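Local coordinates for hypothetical protein (Fusobacterium nucleatum subsp. nucleatum, PDB 2GSL) that may act as a ribonuclease in RNA processing, folding as an all-helical ribonuclease III domain that binds a magnesium ion, at residues S7-D12 and I106-L111; A24-E29 and A50-K55; R31-Q36 and I124-E129; Y56-Y61 and V93-E98. All blocks are in the same frame, centred on the assembly; numbering follows the deposited sequence.

Interaction 1 of 4, residues S7-D12 and I106-L111; sequences SKDIRD and IGAMYL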
# COMPACT_ATOMS: atom_id res chain seq x y z
N SER A 7 -17.43 -5.53 8.14
CA SER A 7 -18.64 -4.84 8.58
C SER A 7 -18.79 -3.52 7.83
O SER A 7 -17.92 -3.16 7.03
CB SER A 7 -18.59 -4.55 10.08
OG SER A 7 -18.64 -5.75 10.85
N LYS A 8 -19.87 -2.80 8.08
CA LYS A 8 -20.11 -1.51 7.42
C LYS A 8 -19.07 -0.48 7.84
O LYS A 8 -18.44 -0.62 8.89
CB LYS A 8 -21.52 -0.99 7.74
CG LYS A 8 -21.96 0.21 6.89
CD LYS A 8 -21.97 -0.15 5.40
CE LYS A 8 -22.40 1.02 4.53
NZ LYS A 8 -22.39 0.66 3.08
N ASP A 9 -18.90 0.55 7.01
CA ASP A 9 -17.93 1.61 7.28
C ASP A 9 -18.24 2.31 8.60
O ASP A 9 -17.39 3.01 9.16
CB ASP A 9 -17.94 2.65 6.16
CG ASP A 9 -17.79 2.02 4.79
OD1 ASP A 9 -16.95 1.10 4.65
OD2 ASP A 9 -18.50 2.46 3.86
N ILE A 10 -19.46 2.13 9.07
CA ILE A 10 -19.88 2.73 10.32
C ILE A 10 -20.26 1.62 11.28
O ILE A 10 -20.32 1.84 12.49
CB ILE A 10 -21.09 3.68 10.13
CG1 ILE A 10 -22.32 2.89 9.69
CG2 ILE A 10 -20.75 4.76 9.10
CD1 ILE A 10 -23.60 3.72 9.67
N ARG A 11 -20.50 0.43 10.74
CA ARG A 11 -20.89 -0.73 11.55
C ARG A 11 -19.94 -0.90 12.73
O ARG A 11 -20.37 -1.20 13.84
CB ARG A 11 -20.89 -2.01 10.72
CG ARG A 11 -21.50 -3.22 11.43
CD ARG A 11 -23.02 -3.11 11.53
NE ARG A 11 -23.61 -4.28 12.18
CZ ARG A 11 -24.92 -4.53 12.22
NH1 ARG A 11 -25.36 -5.62 12.84
NH2 ARG A 11 -25.78 -3.69 11.66
N ASP A 12 -18.66 -0.72 12.47
CA ASP A 12 -17.66 -0.85 13.52
C ASP A 12 -16.29 -0.50 12.95
O ASP A 12 -15.31 -1.20 13.19
CB ASP A 12 -17.69 -2.28 14.10
CG ASP A 12 -17.28 -2.35 15.58
OD1 ASP A 12 -17.78 -1.53 16.38
OD2 ASP A 12 -16.48 -3.24 15.94
N ILE A 106 -10.61 7.38 1.21
CA ILE A 106 -10.02 6.45 0.27
C ILE A 106 -10.18 5.03 0.83
O ILE A 106 -10.59 4.12 0.12
CB ILE A 106 -8.47 6.74 0.02
CG1 ILE A 106 -8.28 8.08 -0.69
CG2 ILE A 106 -7.86 5.67 -0.89
CD1 ILE A 106 -8.73 8.06 -2.15
N GLY A 107 -9.87 4.86 2.11
CA GLY A 107 -9.99 3.55 2.72
C GLY A 107 -11.41 3.01 2.62
O GLY A 107 -11.61 1.82 2.36
N ALA A 108 -12.39 3.89 2.82
CA ALA A 108 -13.79 3.50 2.77
C ALA A 108 -14.23 3.08 1.37
O ALA A 108 -14.83 2.03 1.19
CB ALA A 108 -14.65 4.64 3.28
N MSE A 109 -13.93 3.91 0.38
CA MSE A 109 -14.31 3.62 -0.99
C MSE A 109 -13.84 2.22 -1.38
O MSE A 109 -14.59 1.45 -1.99
CB MSE A 109 -13.70 4.67 -1.93
CG MSE A 109 -14.17 6.10 -1.66
SE MSE A 109 -13.28 7.40 -2.81
CE MSE A 109 -14.44 8.93 -2.55
N TYR A 110 -12.62 1.88 -1.00
CA TYR A 110 -12.09 0.57 -1.31
C TYR A 110 -13.00 -0.52 -0.73
O TYR A 110 -13.56 -1.33 -1.47
CB TYR A 110 -10.69 0.47 -0.74
CG TYR A 110 -9.91 -0.71 -1.25
CD1 TYR A 110 -9.17 -0.63 -2.42
CD2 TYR A 110 -9.87 -1.88 -0.53
CE1 TYR A 110 -8.41 -1.69 -2.84
CE2 TYR A 110 -9.12 -2.95 -0.94
CZ TYR A 110 -8.39 -2.86 -2.09
OH TYR A 110 -7.60 -3.92 -2.45
N LEU A 111 -13.14 -0.54 0.59
CA LEU A 111 -13.99 -1.52 1.27
C LEU A 111 -15.40 -1.62 0.66
O LEU A 111 -16.07 -2.64 0.79
CB LEU A 111 -14.09 -1.19 2.76
CG LEU A 111 -12.84 -1.55 3.55
CD1 LEU A 111 -12.98 -1.11 5.00
CD2 LEU A 111 -12.64 -3.04 3.48
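Asp9 and Leu111 leave their backbones in the same way, each with CG anti to its own carbonyl carbon (chi1 -52° and -76°), and their CB atoms point toward one another's segment. The two side chains then slide past each other in opposite directions, which brings the carboxylate of Asp9 against the root of the leucine rather than its branches: OD1 lies 4.1 Å from Leu111 CB. One turn earlier the same OD1 comes within 4.2 Å of the Ala108 carbonyl O. Both atoms are acceptors, and the segments share no hydrogen bond, only van der Waals contact. A small residue suits position 108, because its methyl group lets the loop come close: Asp9 CG is 4.4 Å from Ala108 CB. Leucine suits 111, where its side chain touches Phe6, Tyr13 and Leu21. The loop has a firmer hold elsewhere, since the backbone O of Asp9 accepts a hydrogen bond from Arg78. The loop 7-12 thus lies against the C-terminal end of helix 93-111, which packs on helix 70-80 through Ala108, on helix 15-34 through Leu111 and on helix 115-127 through Met109, present as selenomethionine.

Interaction 2 of 4, residues A24-E29 and A50-K55; sequences AIWELE and AKVNAK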
# COMPACT_ATOMS: atom_id res chain seq x y z
N ALA A 24 -2.17 2.91 2.88
CA ALA A 24 -1.55 1.88 2.06
C ALA A 24 -2.09 1.94 0.63
O ALA A 24 -1.34 1.74 -0.34
CB ALA A 24 -1.80 0.50 2.66
N ILE A 25 -3.39 2.23 0.51
CA ILE A 25 -4.04 2.30 -0.80
C ILE A 25 -3.48 3.48 -1.59
O ILE A 25 -3.25 3.38 -2.80
CB ILE A 25 -5.59 2.48 -0.64
CG1 ILE A 25 -6.18 1.26 0.09
CG2 ILE A 25 -6.28 2.60 -1.99
CD1 ILE A 25 -7.62 1.44 0.47
N TRP A 26 -3.26 4.59 -0.89
CA TRP A 26 -2.73 5.81 -1.50
C TRP A 26 -1.31 5.56 -1.98
O TRP A 26 -1.00 5.85 -3.15
CB TRP A 26 -2.73 6.96 -0.48
CG TRP A 26 -2.47 8.30 -1.07
CD1 TRP A 26 -1.32 9.01 -1.01
CD2 TRP A 26 -3.40 9.11 -1.81
NE1 TRP A 26 -1.47 10.21 -1.66
CE2 TRP A 26 -2.73 10.29 -2.17
CE3 TRP A 26 -4.73 8.93 -2.22
CZ2 TRP A 26 -3.36 11.30 -2.89
CZ3 TRP A 26 -5.35 9.94 -2.94
CH2 TRP A 26 -4.66 11.11 -3.28
N GLU A 27 -0.45 5.01 -1.13
CA GLU A 27 0.93 4.76 -1.56
C GLU A 27 0.91 3.96 -2.85
O GLU A 27 1.46 4.39 -3.86
CB GLU A 27 1.75 4.01 -0.49
CG GLU A 27 2.67 4.91 0.33
CD GLU A 27 4.12 4.95 -0.17
OE1 GLU A 27 4.37 5.33 -1.33
OE2 GLU A 27 5.03 4.61 0.60
N LEU A 28 0.25 2.80 -2.81
CA LEU A 28 0.17 1.91 -3.98
C LEU A 28 -0.14 2.63 -5.28
O LEU A 28 0.59 2.51 -6.25
CB LEU A 28 -0.89 0.83 -3.75
CG LEU A 28 -1.01 -0.21 -4.85
CD1 LEU A 28 0.38 -0.76 -5.18
CD2 LEU A 28 -1.92 -1.31 -4.40
N GLU A 29 -1.24 3.38 -5.30
CA GLU A 29 -1.62 4.11 -6.48
C GLU A 29 -0.53 5.09 -6.91
O GLU A 29 -0.19 5.16 -8.09
CB GLU A 29 -2.94 4.84 -6.25
CG GLU A 29 -4.12 3.90 -6.20
CD GLU A 29 -4.14 2.92 -7.38
OE1 GLU A 29 -4.02 1.69 -7.15
OE2 GLU A 29 -4.28 3.40 -8.53
N ALA A 50 6.49 13.26 -2.47
CA ALA A 50 5.89 14.54 -2.75
C ALA A 50 4.38 14.48 -2.70
O ALA A 50 3.75 15.40 -2.21
CB ALA A 50 6.35 15.05 -4.12
N LYS A 51 3.78 13.40 -3.19
CA LYS A 51 2.31 13.34 -3.17
C LYS A 51 1.77 12.38 -2.13
O LYS A 51 0.60 12.04 -2.14
CB LYS A 51 1.74 12.92 -4.53
CG LYS A 51 2.56 13.27 -5.74
CD LYS A 51 2.83 14.74 -5.88
CE LYS A 51 3.75 14.95 -7.08
NZ LYS A 51 4.91 13.98 -7.04
N VAL A 52 2.63 11.95 -1.22
CA VAL A 52 2.24 11.03 -0.18
C VAL A 52 2.22 11.69 1.21
O VAL A 52 1.76 11.09 2.18
CB VAL A 52 3.22 9.82 -0.21
CG1 VAL A 52 4.00 9.73 1.09
CG2 VAL A 52 2.46 8.54 -0.50
N ASN A 53 2.69 12.94 1.31
CA ASN A 53 2.74 13.63 2.61
C ASN A 53 1.43 14.31 3.01
O ASN A 53 0.57 14.57 2.17
CB ASN A 53 3.88 14.67 2.62
CG ASN A 53 3.68 15.78 1.60
OD1 ASN A 53 2.80 16.64 1.75
ND2 ASN A 53 4.49 15.76 0.55
N ALA A 54 1.29 14.59 4.31
CA ALA A 54 0.07 15.22 4.82
C ALA A 54 -0.29 16.53 4.13
O ALA A 54 -1.47 16.75 3.81
CB ALA A 54 0.17 15.43 6.33
N LYS A 55 0.69 17.39 3.88
CA LYS A 55 0.39 18.66 3.23
C LYS A 55 -0.31 18.47 1.89
O LYS A 55 -1.29 19.16 1.59
CB LYS A 55 1.67 19.49 3.02
CG LYS A 55 2.26 20.04 4.30
CD LYS A 55 3.56 20.78 4.04
CE LYS A 55 3.32 22.15 3.40
NZ LYS A 55 2.62 23.10 4.35
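The tight part of this contact is the meeting of the Trp26 indole with the backbone of Lys51 and the side chain of Val52. Trp26 NE1 donates to Lys51 O over 2.8 Å, with a nearly straight N-H...O angle of 171°. The nitrogen lies in the carbonyl plane, and the oxygen in turn sits close to the plane of the ring, so donor and acceptor meet edge-on. The torsion that aims the indole across the gap puts CG anti to the backbone N (chi1 -168°). Val52 CG2 is a shared wedge, 3.8 Å from Trp26 CD1 at the indole edge and 3.7 Å from Glu27 CG. Tryptophan suits this place because its large ring can lie among Ile106, Ile121, Ile122 and Val125 while its one polar atom is satisfied by a carbonyl where helix 41-52 is running out. In the ribonuclease III domain this is the neighbourhood of the metal site: Asp23, one turn before Glu27 on helix 15-34, binds the magnesium ion together with Glu103, and the side chain of Val52 is about 6 Å from the metal. Glu27 and Val52 are only partly exposed, and the looser side is confined to polar ends. The bend of Glu27 at chi2 turns its carboxylate so that OE1 also comes near Val52 CG2, while OE2 forms a salt bridge with Arg31. The Lys51 chain leads away from segment 24-29, and its NZ bonds to Tyr47 O and Tyr34 OH. Asn53, whose CB points away from that segment, is the N-cap of helix 54-64 and accepts from Tyr56 N.

Interaction 3 of 4, residues R31-Q36 and I124-E129; sequences RKYYLQ and IVIKGE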
# COMPACT_ATOMS: atom_id res chain seq x y z
N ARG A 31 2.80 5.04 -6.19
CA ARG A 31 3.98 4.38 -6.71
C ARG A 31 3.71 3.83 -8.10
O ARG A 31 4.57 3.91 -8.99
CB ARG A 31 4.41 3.26 -5.78
CG ARG A 31 4.76 3.76 -4.41
CD ARG A 31 5.42 2.66 -3.66
NE ARG A 31 5.80 3.04 -2.32
CZ ARG A 31 6.39 2.22 -1.46
NH1 ARG A 31 6.67 0.97 -1.84
NH2 ARG A 31 6.70 2.62 -0.23
N LYS A 32 2.51 3.29 -8.31
CA LYS A 32 2.14 2.75 -9.61
C LYS A 32 2.33 3.74 -10.75
O LYS A 32 3.00 3.45 -11.74
CB LYS A 32 0.68 2.30 -9.63
CG LYS A 32 0.41 1.01 -8.92
CD LYS A 32 -0.80 0.32 -9.55
CE LYS A 32 -2.03 1.21 -9.51
NZ LYS A 32 -3.27 0.52 -9.98
N TYR A 33 1.71 4.91 -10.61
CA TYR A 33 1.79 5.95 -11.63
C TYR A 33 3.21 6.42 -11.88
O TYR A 33 3.57 6.69 -13.01
CB TYR A 33 0.94 7.17 -11.22
CG TYR A 33 1.17 8.42 -12.06
CD1 TYR A 33 1.92 9.50 -11.57
CD2 TYR A 33 0.61 8.54 -13.34
CE1 TYR A 33 2.09 10.67 -12.32
CE2 TYR A 33 0.78 9.70 -14.11
CZ TYR A 33 1.52 10.76 -13.59
OH TYR A 33 1.69 11.92 -14.32
N TYR A 34 4.03 6.51 -10.84
CA TYR A 34 5.38 6.97 -11.04
C TYR A 34 6.31 5.87 -11.44
O TYR A 34 7.38 6.13 -11.98
CB TYR A 34 5.89 7.68 -9.78
CG TYR A 34 5.40 9.12 -9.66
CD1 TYR A 34 5.72 10.07 -10.64
CD2 TYR A 34 4.63 9.53 -8.57
CE1 TYR A 34 5.29 11.39 -10.54
CE2 TYR A 34 4.19 10.85 -8.46
CZ TYR A 34 4.52 11.77 -9.45
OH TYR A 34 4.07 13.07 -9.37
N LEU A 35 5.91 4.63 -11.21
CA LEU A 35 6.76 3.49 -11.55
C LEU A 35 6.65 3.14 -13.03
O LEU A 35 7.01 2.03 -13.44
CB LEU A 35 6.34 2.29 -10.71
CG LEU A 35 7.34 1.13 -10.59
CD1 LEU A 35 8.65 1.61 -9.98
CD2 LEU A 35 6.72 0.05 -9.72
N GLN A 36 6.16 4.07 -13.83
CA GLN A 36 5.99 3.78 -15.25
C GLN A 36 6.82 4.70 -16.13
O GLN A 36 6.78 4.61 -17.36
CB GLN A 36 4.52 3.95 -15.62
CG GLN A 36 4.07 5.40 -15.65
CD GLN A 36 2.65 5.56 -16.13
OE1 GLN A 36 2.35 6.40 -16.99
NE2 GLN A 36 1.75 4.76 -15.58
N ILE A 124 -6.97 13.28 -10.40
CA ILE A 124 -6.81 14.71 -10.17
C ILE A 124 -5.47 14.96 -9.49
O ILE A 124 -5.05 16.10 -9.30
CB ILE A 124 -7.99 15.29 -9.31
CG1 ILE A 124 -7.76 15.04 -7.83
CG2 ILE A 124 -9.30 14.67 -9.76
CD1 ILE A 124 -7.01 16.15 -7.15
N VAL A 125 -4.78 13.87 -9.14
CA VAL A 125 -3.48 13.97 -8.50
C VAL A 125 -2.40 14.10 -9.58
O VAL A 125 -1.42 14.82 -9.39
CB VAL A 125 -3.17 12.73 -7.62
CG1 VAL A 125 -1.74 12.80 -7.10
CG2 VAL A 125 -4.15 12.67 -6.47
N ILE A 126 -2.59 13.42 -10.71
CA ILE A 126 -1.60 13.50 -11.77
C ILE A 126 -2.02 14.47 -12.87
O ILE A 126 -1.18 14.90 -13.66
CB ILE A 126 -1.33 12.11 -12.41
CG1 ILE A 126 -2.29 11.87 -13.57
CG2 ILE A 126 -1.50 11.02 -11.37
CD1 ILE A 126 -3.74 11.76 -13.16
N LYS A 127 -3.31 14.81 -12.93
CA LYS A 127 -3.78 15.75 -13.94
C LYS A 127 -3.22 17.11 -13.55
O LYS A 127 -2.86 17.91 -14.41
CB LYS A 127 -5.31 15.82 -13.98
CG LYS A 127 -5.95 16.96 -13.19
CD LYS A 127 -7.41 17.18 -13.63
CE LYS A 127 -8.09 18.36 -12.92
NZ LYS A 127 -8.31 18.16 -11.46
N GLY A 128 -3.16 17.35 -12.25
CA GLY A 128 -2.64 18.61 -11.76
C GLY A 128 -1.13 18.52 -11.70
O GLY A 128 -0.46 19.39 -11.15
N GLU A 129 -0.59 17.44 -12.26
CA GLU A 129 0.85 17.20 -12.29
C GLU A 129 1.39 17.34 -13.71
O GLU A 129 2.60 17.35 -13.93
CB GLU A 129 1.15 15.80 -11.75
CG GLU A 129 2.46 15.72 -10.99
CD GLU A 129 2.50 16.70 -9.82
OE1 GLU A 129 1.62 16.60 -8.94
OE2 GLU A 129 3.40 17.56 -9.80
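The C-terminal ends of helix 15-34 and helix 115-127 meet here through a CH-pi contact between Tyr33 and Ile126. The gamma methyl CG2 of Ile126 stands almost exactly over the ring centre of Tyr33, 3.5 Å from the centroid and 2° off the ring normal. With CG2 anti to the carbonyl carbon, the methyl is swung over the ring, while CB, set by the backbone, lies toward the hydroxyl end, 3.4 Å from Tyr33 CZ. The other branch, CG1, reaches Tyr33 CE2 at 3.8 Å, so CB and both branches spread over the ring. An isoleucine suits the spot, being broad near the backbone, and the tyrosine supplies a flat surface to match; Tyr33 also meets Phe37 edge-to-face. Beside this pair, Tyr34 and Glu129 cross at about a right angle. Tyr34 OH touches the aliphatic part of the glutamate, 3.5 Å from Glu129 CG, while its hydrogen bond goes to Lys51 NZ. Glu129 is poorly ordered, so this edge is less certain. With Val125 packed on Trp26 and Ile30, the pair belongs to a helix-on-helix interface of the all-helical ribonuclease III fold, with a CH-pi contact near the C-terminal ends of both helices and Glu129 just beyond the second.

Interaction 4 of 4, residues Y56-Y61 and V93-E98; sequences YQSLIY and VMEYKE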
# COMPACT_ATOMS: atom_id res chain seq x y z
N TYR A 56 0.17 17.52 1.09
CA TYR A 56 -0.45 17.28 -0.21
C TYR A 56 -1.83 16.63 -0.08
O TYR A 56 -2.82 17.16 -0.61
CB TYR A 56 0.46 16.42 -1.10
CG TYR A 56 0.02 16.39 -2.55
CD1 TYR A 56 -0.89 15.43 -3.00
CD2 TYR A 56 0.45 17.37 -3.46
CE1 TYR A 56 -1.37 15.45 -4.30
CE2 TYR A 56 -0.03 17.40 -4.76
CZ TYR A 56 -0.94 16.43 -5.17
OH TYR A 56 -1.47 16.47 -6.45
N GLN A 57 -1.94 15.51 0.62
CA GLN A 57 -3.25 14.89 0.75
C GLN A 57 -4.27 15.95 1.20
O GLN A 57 -5.44 15.91 0.79
CB GLN A 57 -3.21 13.75 1.76
CG GLN A 57 -1.91 13.02 1.75
CD GLN A 57 -2.04 11.63 2.30
OE1 GLN A 57 -2.71 10.79 1.71
NE2 GLN A 57 -1.39 11.37 3.44
N SER A 58 -3.82 16.90 2.02
CA SER A 58 -4.68 17.97 2.52
C SER A 58 -5.22 18.85 1.39
O SER A 58 -6.37 19.30 1.42
CB SER A 58 -3.93 18.85 3.53
OG SER A 58 -4.73 19.95 3.97
N LEU A 59 -4.38 19.12 0.39
CA LEU A 59 -4.83 19.92 -0.73
C LEU A 59 -5.86 19.10 -1.46
O LEU A 59 -6.88 19.63 -1.91
CB LEU A 59 -3.68 20.24 -1.68
CG LEU A 59 -2.68 21.30 -1.21
CD1 LEU A 59 -1.63 21.54 -2.30
CD2 LEU A 59 -3.42 22.60 -0.90
N ILE A 60 -5.60 17.81 -1.58
CA ILE A 60 -6.53 16.93 -2.27
C ILE A 60 -7.88 16.99 -1.58
O ILE A 60 -8.89 17.36 -2.18
CB ILE A 60 -6.05 15.47 -2.26
CG1 ILE A 60 -4.78 15.34 -3.09
CG2 ILE A 60 -7.14 14.56 -2.84
CD1 ILE A 60 -4.96 15.70 -4.55
N TYR A 61 -7.90 16.65 -0.29
CA TYR A 61 -9.15 16.67 0.46
C TYR A 61 -9.92 17.97 0.24
O TYR A 61 -11.06 17.95 -0.19
CB TYR A 61 -8.86 16.43 1.95
CG TYR A 61 -10.06 16.56 2.86
CD1 TYR A 61 -10.45 17.79 3.35
CD2 TYR A 61 -10.82 15.44 3.21
CE1 TYR A 61 -11.57 17.92 4.16
CE2 TYR A 61 -11.95 15.55 4.02
CZ TYR A 61 -12.32 16.80 4.49
OH TYR A 61 -13.45 16.95 5.26
N VAL A 93 -1.97 21.03 12.46
CA VAL A 93 -3.01 20.15 12.99
C VAL A 93 -4.11 19.95 11.94
O VAL A 93 -4.45 18.82 11.61
CB VAL A 93 -3.62 20.73 14.28
CG1 VAL A 93 -4.69 19.78 14.82
CG2 VAL A 93 -2.52 20.93 15.32
N MSE A 94 -4.64 21.06 11.43
CA MSE A 94 -5.70 21.01 10.42
C MSE A 94 -5.33 20.16 9.19
O MSE A 94 -6.13 19.35 8.72
CB MSE A 94 -6.04 22.43 9.97
CG MSE A 94 -7.24 22.51 9.04
SE MSE A 94 -8.90 22.20 9.98
CE MSE A 94 -9.97 23.60 9.14
N GLU A 95 -4.11 20.35 8.68
CA GLU A 95 -3.64 19.62 7.51
C GLU A 95 -3.50 18.13 7.78
O GLU A 95 -3.86 17.29 6.95
CB GLU A 95 -2.31 20.20 7.03
CG GLU A 95 -2.41 21.65 6.62
CD GLU A 95 -1.11 22.23 6.10
OE1 GLU A 95 -1.15 23.39 5.64
OE2 GLU A 95 -0.06 21.55 6.16
N TYR A 96 -2.98 17.81 8.95
CA TYR A 96 -2.79 16.42 9.33
C TYR A 96 -4.15 15.74 9.41
O TYR A 96 -4.34 14.63 8.89
CB TYR A 96 -2.07 16.35 10.68
CG TYR A 96 -1.59 14.98 11.04
CD1 TYR A 96 -2.43 14.08 11.71
CD2 TYR A 96 -0.33 14.54 10.66
CE1 TYR A 96 -2.00 12.77 11.98
CE2 TYR A 96 0.10 13.25 10.91
CZ TYR A 96 -0.74 12.37 11.57
OH TYR A 96 -0.30 11.08 11.77
N LYS A 97 -5.11 16.41 10.04
CA LYS A 97 -6.45 15.87 10.16
C LYS A 97 -7.05 15.62 8.78
O LYS A 97 -7.50 14.51 8.48
CB LYS A 97 -7.33 16.82 10.98
CG LYS A 97 -6.92 16.91 12.46
CD LYS A 97 -7.19 18.29 13.08
CE LYS A 97 -8.69 18.61 13.26
NZ LYS A 97 -9.32 18.04 14.50
N GLU A 98 -7.03 16.63 7.92
CA GLU A 98 -7.58 16.48 6.58
C GLU A 98 -6.83 15.40 5.81
O GLU A 98 -7.37 14.80 4.89
CB GLU A 98 -7.50 17.80 5.83
CG GLU A 98 -8.58 18.79 6.25
CD GLU A 98 -8.26 20.21 5.82
OE1 GLU A 98 -9.13 21.10 6.00
OE2 GLU A 98 -7.14 20.44 5.29
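Hydrogen bonding across this helix pair rests on Ser58 and Glu98. Ser58 OG donates to Glu98 OE2 over 2.8 Å, meeting that oxygen nearly along its C-O axis. The hydroxyl reaches across because OG is anti to the backbone N (chi1 176°), and the glutamate, extended beyond CG, comes to meet it. Glu98 is buried, and its carboxylate is gripped from two directions: its other oxygen, OE1, forms a salt bridge with Lys80, which would be expected to favour the charged form. Serine is apt here, small enough for the backbones to come together, with Ser58 CA 5.2 Å from Glu98 CA. The axes of segments 56-61 and 93-98 approach to 8.0 Å and cross at 72°. This crossing lies in the ribonuclease III domain but not at the metal site, the Ser58 side chain being about 11 Å from the magnesium ion; the link is indirect, through the ligand Glu103 further along helix 93-111 and its weak hydrogen bond from Gln57. Van der Waals contact supplies the rest. The ring of Tyr61 lays one face over Glu98 CA, and CD1 packs 3.6 Å from Glu98 CG, so CA and the CB-CG chain of the acid lie along the CD1 side of the same face; Ala101 and Leu102 continue that packing. The ring and carboxylate planes are only 22° apart. One turn earlier, Glu95 lends its backbone and upper chain: Ser58 OG lies 3.7 Å from Glu95 CA and 3.9 Å from Glu95 CB. The carboxylate of Glu95 has a long, weak ion pair with Lys55.

Overall arrangement
Interactions 1 and 4 are buried and share helix 93-111, one toward each end; interactions 2 and 3 are only partly buried and share helix 15-34. Their chemistry differs with place. Interaction 1, joining a loop to a helix, has van der Waals contact alone, and interaction 3, at two helix ends, is a CH-pi contact with a poorly ordered rim. Interactions 2 and 4, nearer the magnesium ion and both using helix 54-64, each add one hydrogen bond across the segments. Packing joins them: Ile25 touches Tyr110, Trp26 touches Val125, and Ile60 touches Ile124. The second subunit reaches the segments of interactions 1, 2 and 3, but not those of interaction 4.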